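Halohydrin epoxidase A (Corynebacterium sp., PDB 4Z9F) probably catalyses the conversion of vicinal halohydrins to epoxides with release of hydrogen halide, using a short-chain dehydrogenase-like fold. Local coordinates at residues K2-V6 and A72-V77. The protein carries 1 engineered substitution. Sequence-based numbering, arbitrary orientation.
Sequences KIALV and AIDTIV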
loop_
_atom_site.group_PDB
_atom_site.type_symbol
_atom_site.label_atom_id
_atom_site.label_comp_id
_atom_site.label_asym_id
_atom_site.label_seq_id
_atom_site.Cartn_x
_atom_site.Cartn_y
_atom_site.Cartn_z
ATOM N N LYS C 2 -30.343 -14.225 14.238
ATOM C CA LYS C 2 -28.939 -14.465 13.949
ATOM C C LYS C 2 -28.109 -14.303 15.213
ATOM O O LYS C 2 -28.391 -13.451 16.057
ATOM C CB LYS C 2 -28.451 -13.507 12.860
ATOM C CG LYS C 2 -29.171 -13.686 11.533
ATOM C CD LYS C 2 -28.680 -12.720 10.468
ATOM C CE LYS C 2 -29.229 -13.086 9.093
ATOM N NZ LYS C 2 -28.921 -12.046 8.068
ATOM N N ILE C 3 -27.085 -15.135 15.346
ATOM C CA ILE C 3 -26.187 -15.093 16.494
ATOM C C ILE C 3 -24.915 -14.375 16.080
ATOM O O ILE C 3 -24.363 -14.645 15.002
ATOM C CB ILE C 3 -25.863 -16.502 17.012
ATOM C CG1 ILE C 3 -27.133 -17.370 17.051
ATOM C CG2 ILE C 3 -25.202 -16.413 18.374
ATOM C CD1 ILE C 3 -28.266 -16.762 17.820
ATOM N N ALA C 4 -24.455 -13.462 16.928
ATOM C CA ALA C 4 -23.155 -12.832 16.777
ATOM C C ALA C 4 -22.343 -13.052 18.041
ATOM O O ALA C 4 -22.892 -13.138 19.148
ATOM C CB ALA C 4 -23.279 -11.326 16.493
ATOM N N LEU C 5 -21.036 -13.188 17.859
ATOM C CA LEU C 5 -20.077 -13.237 18.946
ATOM C C LEU C 5 -19.241 -11.964 18.872
ATOM O O LEU C 5 -18.749 -11.612 17.795
ATOM C CB LEU C 5 -19.190 -14.476 18.846
ATOM C CG LEU C 5 -17.944 -14.507 19.735
ATOM C CD1 LEU C 5 -18.309 -14.489 21.223
ATOM C CD2 LEU C 5 -17.070 -15.704 19.402
ATOM N N VAL C 6 -19.134 -11.254 19.996
ATOM C CA VAL C 6 -18.344 -10.026 20.102
ATOM C C VAL C 6 -17.388 -10.191 21.271
ATOM O O VAL C 6 -17.825 -10.420 22.405
ATOM C CB VAL C 6 -19.224 -8.782 20.308
ATOM C CG1 VAL C 6 -18.346 -7.534 20.522
ATOM C CG2 VAL C 6 -20.206 -8.596 19.141
ATOM N N ALA C 72 -26.032 -21.751 14.836
ATOM C CA ALA C 72 -24.928 -21.332 13.979
ATOM C C ALA C 72 -24.562 -19.887 14.282
ATOM O O ALA C 72 -25.433 -19.072 14.601
ATOM C CB ALA C 72 -25.283 -21.474 12.492
ATOM N N ILE C 73 -23.271 -19.580 14.174
ATOM C CA ILE C 73 -22.774 -18.213 14.324
ATOM C C ILE C 73 -22.791 -17.545 12.953
ATOM O O ILE C 73 -22.174 -18.046 12.006
ATOM C CB ILE C 73 -21.358 -18.198 14.923
ATOM C CG1 ILE C 73 -21.348 -18.836 16.308
ATOM C CG2 ILE C 73 -20.822 -16.756 15.038
ATOM C CD1 ILE C 73 -19.949 -19.042 16.844
ATOM N N ASP C 74 -23.485 -16.410 12.849
ATOM C CA ASP C 74 -23.545 -15.646 11.608
ATOM C C ASP C 74 -22.367 -14.682 11.473
ATOM O O ASP C 74 -21.828 -14.518 10.373
ATOM C CB ASP C 74 -24.870 -14.869 11.536
ATOM C CG ASP C 74 -24.926 -13.874 10.371
ATOM O OD1 ASP C 74 -25.528 -14.209 9.319
ATOM O OD2 ASP C 74 -24.404 -12.734 10.515
ATOM N N THR C 75 -21.967 -14.046 12.573
ATOM C CA THR C 75 -20.919 -13.032 12.562
ATOM C C THR C 75 -20.086 -13.122 13.830
ATOM O O THR C 75 -20.625 -13.288 14.933
ATOM C CB THR C 75 -21.518 -11.622 12.434
ATOM O OG1 THR C 75 -22.230 -11.515 11.195
ATOM C CG2 THR C 75 -20.423 -10.557 12.504
ATOM N N ILE C 76 -18.768 -13.043 13.668
ATOM C CA ILE C 76 -17.845 -12.884 14.780
ATOM C C ILE C 76 -17.201 -11.507 14.626
ATOM O O ILE C 76 -16.645 -11.194 13.566
ATOM C CB ILE C 76 -16.780 -13.993 14.816
ATOM C CG1 ILE C 76 -17.438 -15.377 14.935
ATOM C CG2 ILE C 76 -15.791 -13.755 15.960
ATOM C CD1 ILE C 76 -16.458 -16.523 14.803
ATOM N N VAL C 77 -17.316 -10.673 15.656
ATOM C CA VAL C 77 -16.561 -9.429 15.743
ATOM C C VAL C 77 -15.401 -9.681 16.688
ATOM O O VAL C 77 -15.588 -9.780 17.906
ATOM C CB VAL C 77 -17.420 -8.255 16.227
ATOM C CG1 VAL C 77 -16.539 -7.020 16.391
ATOM C CG2 VAL C 77 -18.537 -7.966 15.249
HETATM O O HOH W 1 -26.075 -12.269 7.333
HETATM O O HOH W 2 -26.758 -17.337 13.457
#
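Two neighbouring parallel β-strands, strand 3-6 and the first part, 73-77, of strand 73-79, meet here in the middle of the central sheet; their axes run 8° apart and approach to 4.7 Å. The usual parallel ladder joins them: T75 O accepts from L5 N (3.0 Å), and L5 O from V77 N (2.7 Å). The same carbonyls receive flanking CA-H···O contacts, A4 CA to T75 O at 3.2 Å and I76 CA to L5 O at 3.4 Å. At the start of the ladder the register slips. I3 O takes D74 N at 2.9 Å and, weakly, T75 N at 3.5 Å, two successive amides turned to one carbonyl as in a β-bulge, and D74 has helix-like backbone angles (-86°/-39°). In this Rossmann-type fold with strand order 3-2-1-4-5-6-7, strand 3-6 is the first and 73-77 belongs to the fourth, so the chain crosses from one half of the sheet to the other between them. L5 and I76 share one face (L5 CD2 to I76 CG2, 4.2 Å), where branched aliphatic side chains fill the space under helices 62-67 and 96-123. On the other face V6 CG2 meets V77 CB at 4.0 Å, while the small A4 and T75 leave room for Y26. Charged residues suit the more open N-terminal end of the pair, where K2 and D74 reach solvent; the buried T75 has its hydroxyl satisfied by D74, T75 OG1 donating to D74 OD2 (2.6 Å). D74 also forms a salt bridge with R226, and K2 NZ, 4.2 Å from D74 OD1, reaches it through a water. A second water links I3 N to A72 O where the strands splay apart.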